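PDB 4D9I: diaminopropionate ammonia-lyase from Escherichia coli, which uses pyridoxal 5'-phosphate to catalyse the alpha,beta-elimination of both L- and D-alpha,beta-diaminopropionate, yielding pyruvate and ammonia. Local coordinates for residues Q136-Y141 against L157-I162; T114-T119 against H182-V187. All coordinates share one frame; numbering follows the deposited sequence.

How the contacts relate
The pairing of strands in a four-stranded parallel sheet, order 160-163, 137-142, 114-118, 185-186, illustrates how one chain builds outward from a central pair. Of these four strands, 114-118 comes first, and helix 122-133 returns the chain to strand 137-142. Helix 148-155 then leads to strand 160-163, where contact 1 closes a short loop of 15 residues. Helix 168-182 carries the chain back to strand 185-186, in segment 182-187, and contact 2 closes a 62-residue loop that encloses contact 1 entirely. The two centres lie about 9 Å apart, because the inner strands are neighbours: Tyr141 N probably donates a hydrogen bond to Thr117 O at 2.7 Å. Each contact therefore adds one outer strand to the same sheet.

Contact 1 of 2, residues Q136-Y141 against L157-I162; sequences QNAVIY and LGAECI
Ala138 and Ala159 meet methyl to methyl where the parallel strands of a beta-alpha-beta unit, 137-142 and 160-163, start to pair, with helix 148-155 forming the crossover. The tight part is the face lying under helices. There Ala138 CB sits 3.9 Å from Ala159 CB, backed by Ala131 and Ala128 of helix 122-133, while Ile154 of the crossover helix packs on Ile140, Ala159 and Cys161. The backbones are joined by a ladder: Glu160 N bonds Ala138 O at 3.1 Å, and Ile140 N reaches Glu160 O at 2.9 Å. Ile140 O accepts from Ile162 N, and Cys161 CA adds a CA-H...O contact to it at 3.2 Å. On the opposite face the loose, solvent side is limited to Glu160 and Ile162 of the outer strand; Val139 and Tyr141 stay covered, Trp184 touching both and the His178 ring meeting Tyr141. The chain of Glu160 bends at chi2 (-84°), which turns CD aside while CG stays against Val139 CG2. Ile162 runs beside Tyr141, its CD1 4.2 Å from Tyr141 CE1. Near the start of strand 137-142 a water sits between the segments, bonded weakly to Gly158 O and accepting from Asn137 ND2 and, at 2.8 Å, from Ala138 N.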
# COMPACT_ATOMS: atom_id res chain seq x y z
N GLN B 136 -3.18 -33.44 20.99
CA GLN B 136 -4.60 -33.59 21.35
C GLN B 136 -5.45 -33.39 20.10
O GLN B 136 -4.93 -33.08 19.04
CB GLN B 136 -4.99 -32.57 22.44
CG GLN B 136 -4.11 -32.55 23.69
CD GLN B 136 -3.97 -33.91 24.35
OE1 GLN B 136 -4.96 -34.62 24.55
NE2 GLN B 136 -2.73 -34.28 24.69
N ASN B 137 -6.76 -33.60 20.22
CA ASN B 137 -7.68 -33.39 19.10
C ASN B 137 -8.44 -32.07 19.19
O ASN B 137 -8.65 -31.53 20.27
CB ASN B 137 -8.66 -34.56 19.01
CG ASN B 137 -7.98 -35.85 18.59
OD1 ASN B 137 -7.88 -36.79 19.37
ND2 ASN B 137 -7.49 -35.89 17.36
N ALA B 138 -8.82 -31.53 18.03
CA ALA B 138 -9.66 -30.34 18.00
C ALA B 138 -10.77 -30.46 16.96
O ALA B 138 -10.56 -31.02 15.88
CB ALA B 138 -8.81 -29.09 17.77
N VAL B 139 -11.94 -29.93 17.29
CA VAL B 139 -13.09 -29.92 16.36
C VAL B 139 -13.63 -28.49 16.28
O VAL B 139 -14.21 -27.97 17.23
CB VAL B 139 -14.19 -30.94 16.77
CG1 VAL B 139 -15.31 -30.96 15.74
CG2 VAL B 139 -13.61 -32.34 16.90
N ILE B 140 -13.39 -27.84 15.14
CA ILE B 140 -13.74 -26.43 14.95
C ILE B 140 -15.01 -26.28 14.10
O ILE B 140 -15.14 -26.89 13.03
CB ILE B 140 -12.57 -25.65 14.31
CG1 ILE B 140 -11.23 -25.92 15.03
CG2 ILE B 140 -12.86 -24.16 14.24
CD1 ILE B 140 -11.21 -25.76 16.54
N TYR B 141 -15.95 -25.47 14.58
CA TYR B 141 -17.11 -25.10 13.76
C TYR B 141 -16.97 -23.65 13.26
O TYR B 141 -16.54 -22.77 14.00
CB TYR B 141 -18.41 -25.31 14.56
CG TYR B 141 -18.73 -26.76 14.89
CD1 TYR B 141 -17.74 -27.73 14.90
CD2 TYR B 141 -20.03 -27.15 15.22
CE1 TYR B 141 -18.02 -29.05 15.21
CE2 TYR B 141 -20.32 -28.47 15.53
CZ TYR B 141 -19.31 -29.42 15.53
OH TYR B 141 -19.58 -30.73 15.84
N LEU B 157 -3.94 -27.70 10.14
CA LEU B 157 -3.45 -27.97 11.50
C LEU B 157 -3.96 -29.30 12.10
O LEU B 157 -3.88 -29.54 13.32
CB LEU B 157 -3.80 -26.79 12.43
CG LEU B 157 -3.10 -25.46 12.15
CD1 LEU B 157 -3.66 -24.33 13.01
CD2 LEU B 157 -1.59 -25.60 12.32
N GLY B 158 -4.51 -30.15 11.24
CA GLY B 158 -4.89 -31.51 11.62
C GLY B 158 -6.17 -31.61 12.42
O GLY B 158 -6.50 -32.68 12.94
N ALA B 159 -6.91 -30.51 12.50
CA ALA B 159 -8.16 -30.43 13.23
C ALA B 159 -9.31 -30.62 12.26
O ALA B 159 -9.14 -30.38 11.07
CB ALA B 159 -8.26 -29.07 13.91
N GLU B 160 -10.47 -31.02 12.75
CA GLU B 160 -11.66 -31.06 11.91
C GLU B 160 -12.21 -29.65 11.83
O GLU B 160 -12.03 -28.85 12.76
CB GLU B 160 -12.74 -31.97 12.48
CG GLU B 160 -12.23 -33.13 13.30
CD GLU B 160 -11.83 -34.33 12.47
OE1 GLU B 160 -12.06 -35.46 12.94
OE2 GLU B 160 -11.28 -34.15 11.36
N CYS B 161 -12.86 -29.34 10.72
CA CYS B 161 -13.44 -28.02 10.54
C CYS B 161 -14.70 -28.07 9.69
O CYS B 161 -14.65 -28.35 8.49
CB CYS B 161 -12.42 -27.04 9.96
SG CYS B 161 -13.03 -25.35 9.97
N ILE B 162 -15.82 -27.76 10.33
CA ILE B 162 -17.15 -27.91 9.74
C ILE B 162 -17.76 -26.53 9.56
O ILE B 162 -17.85 -25.75 10.52
CB ILE B 162 -18.04 -28.81 10.63
CG1 ILE B 162 -17.62 -30.29 10.52
CG2 ILE B 162 -19.51 -28.71 10.24
CD1 ILE B 162 -16.76 -30.82 11.66
O HOH W 1 -7.85 -33.06 15.96

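Contact 2 of 2, residues T114-T119 against H182-V187; sequences TFATTT and HGWEVV
At one edge of the four-stranded parallel sheet, strand 185-186 pairs with strand 114-118, and Trp184, just before it, lays its indole against Thr114. Thr114 CB lies 3.4 Å from Trp184 CD1; chi1 of -57° puts OG1 beside the backbone N, and CG2, anti to that N, comes over the five-membered ring, a CH-pi contact 3.5 Å from the centroid and 13° off the normal. His182 CB covers the opposite face of the ring, toward its rim, and Ala116 CB lies 3.8 Å from Trp184 CE3. An alanine in place of Trp184 would probably leave Thr114 CG2 without its ring face and open a gap beside Val139 and Tyr141, which the indole also touches. Three backbone bonds hold the strands; in the middle one, Ala116 N reaches Glu185 O at 2.7 Å. On the other side of the sheet Phe115 CD1 packs 3.6 Å from Val187 CG2, and Leu88 of helix 81-93 touches both. Strand 114-118 leads toward Asp120, the inferred proton acceptor for the L-isomer, whose side chain is about 9 Å from that of Thr117. Val187 O is gripped by two side chains, His123 NE2 and the hydroxyl of Thr117, with OG1 donating at 2.8 Å to Val187 O.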
# COMPACT_ATOMS: atom_id res chain seq x y z
N THR B 114 -10.29 -33.75 23.56
CA THR B 114 -10.81 -33.17 22.32
C THR B 114 -11.36 -31.79 22.62
O THR B 114 -12.29 -31.64 23.43
CB THR B 114 -11.88 -34.07 21.68
OG1 THR B 114 -11.32 -35.36 21.45
CG2 THR B 114 -12.35 -33.48 20.36
N PHE B 115 -10.76 -30.79 21.99
CA PHE B 115 -11.17 -29.40 22.19
C PHE B 115 -12.13 -28.95 21.11
O PHE B 115 -11.80 -29.01 19.93
CB PHE B 115 -9.95 -28.48 22.22
CG PHE B 115 -9.02 -28.78 23.35
CD1 PHE B 115 -9.39 -28.50 24.66
CD2 PHE B 115 -7.79 -29.37 23.11
CE1 PHE B 115 -8.55 -28.80 25.71
CE2 PHE B 115 -6.94 -29.69 24.16
CZ PHE B 115 -7.31 -29.39 25.46
N ALA B 116 -13.29 -28.45 21.52
CA ALA B 116 -14.35 -28.08 20.58
C ALA B 116 -14.61 -26.58 20.60
O ALA B 116 -14.72 -25.97 21.67
CB ALA B 116 -15.62 -28.86 20.87
N THR B 117 -14.69 -25.98 19.41
CA THR B 117 -14.67 -24.54 19.31
C THR B 117 -15.43 -24.04 18.09
O THR B 117 -15.35 -24.64 17.03
CB THR B 117 -13.20 -24.08 19.24
OG1 THR B 117 -12.56 -24.39 20.49
CG2 THR B 117 -13.09 -22.59 18.97
N THR B 118 -16.16 -22.94 18.27
CA THR B 118 -16.70 -22.13 17.17
C THR B 118 -15.84 -20.88 16.95
O THR B 118 -15.38 -20.25 17.91
CB THR B 118 -18.17 -21.72 17.39
OG1 THR B 118 -19.02 -22.87 17.22
CG2 THR B 118 -18.60 -20.67 16.38
N THR B 119 -15.63 -20.53 15.69
CA THR B 119 -14.78 -19.41 15.32
C THR B 119 -15.14 -18.84 13.95
O THR B 119 -15.69 -19.53 13.09
CB THR B 119 -13.30 -19.82 15.27
OG1 THR B 119 -12.48 -18.63 15.20
CG2 THR B 119 -13.03 -20.73 14.05
N HIS B 182 -20.56 -35.65 23.00
CA HIS B 182 -19.36 -36.46 22.80
C HIS B 182 -18.34 -36.46 23.91
O HIS B 182 -17.38 -37.23 23.87
CB HIS B 182 -18.66 -36.06 21.51
CG HIS B 182 -19.43 -36.39 20.25
ND1 HIS B 182 -19.95 -35.44 19.45
CD2 HIS B 182 -19.75 -37.62 19.68
CE1 HIS B 182 -20.58 -36.03 18.41
NE2 HIS B 182 -20.45 -37.36 18.55
N GLY B 183 -18.51 -35.60 24.92
CA GLY B 183 -17.50 -35.45 25.96
C GLY B 183 -16.33 -34.57 25.53
O GLY B 183 -15.20 -34.75 26.01
N TRP B 184 -16.57 -33.63 24.62
CA TRP B 184 -15.52 -32.68 24.22
C TRP B 184 -15.43 -31.54 25.18
O TRP B 184 -16.39 -31.22 25.88
CB TRP B 184 -15.75 -32.18 22.80
CG TRP B 184 -15.78 -33.28 21.76
CD1 TRP B 184 -15.28 -34.58 21.88
CD2 TRP B 184 -16.33 -33.21 20.41
NE1 TRP B 184 -15.47 -35.28 20.73
CE2 TRP B 184 -16.09 -34.52 19.80
CE3 TRP B 184 -16.96 -32.23 19.66
CZ2 TRP B 184 -16.49 -34.82 18.51
CZ3 TRP B 184 -17.36 -32.54 18.35
CH2 TRP B 184 -17.14 -33.80 17.79
N GLU B 185 -14.26 -30.91 25.23
CA GLU B 185 -14.04 -29.72 26.02
C GLU B 185 -14.23 -28.48 25.15
O GLU B 185 -13.44 -28.21 24.23
CB GLU B 185 -12.63 -29.74 26.60
CG GLU B 185 -12.36 -28.64 27.62
CD GLU B 185 -12.95 -28.96 28.99
OE1 GLU B 185 -12.90 -30.12 29.40
OE2 GLU B 185 -13.46 -28.05 29.67
N VAL B 186 -15.29 -27.73 25.43
CA VAL B 186 -15.57 -26.46 24.75
C VAL B 186 -14.54 -25.39 25.13
O VAL B 186 -14.35 -25.10 26.32
CB VAL B 186 -16.97 -25.93 25.12
CG1 VAL B 186 -17.22 -24.56 24.52
CG2 VAL B 186 -18.05 -26.91 24.67
N VAL B 187 -13.89 -24.81 24.12
CA VAL B 187 -12.96 -23.69 24.33
C VAL B 187 -13.42 -22.47 23.53
O VAL B 187 -13.15 -22.37 22.33
CB VAL B 187 -11.50 -24.08 23.99
CG1 VAL B 187 -10.54 -22.92 24.27
CG2 VAL B 187 -11.09 -25.33 24.78
O HOH W 2 -12.21 -34.15 25.80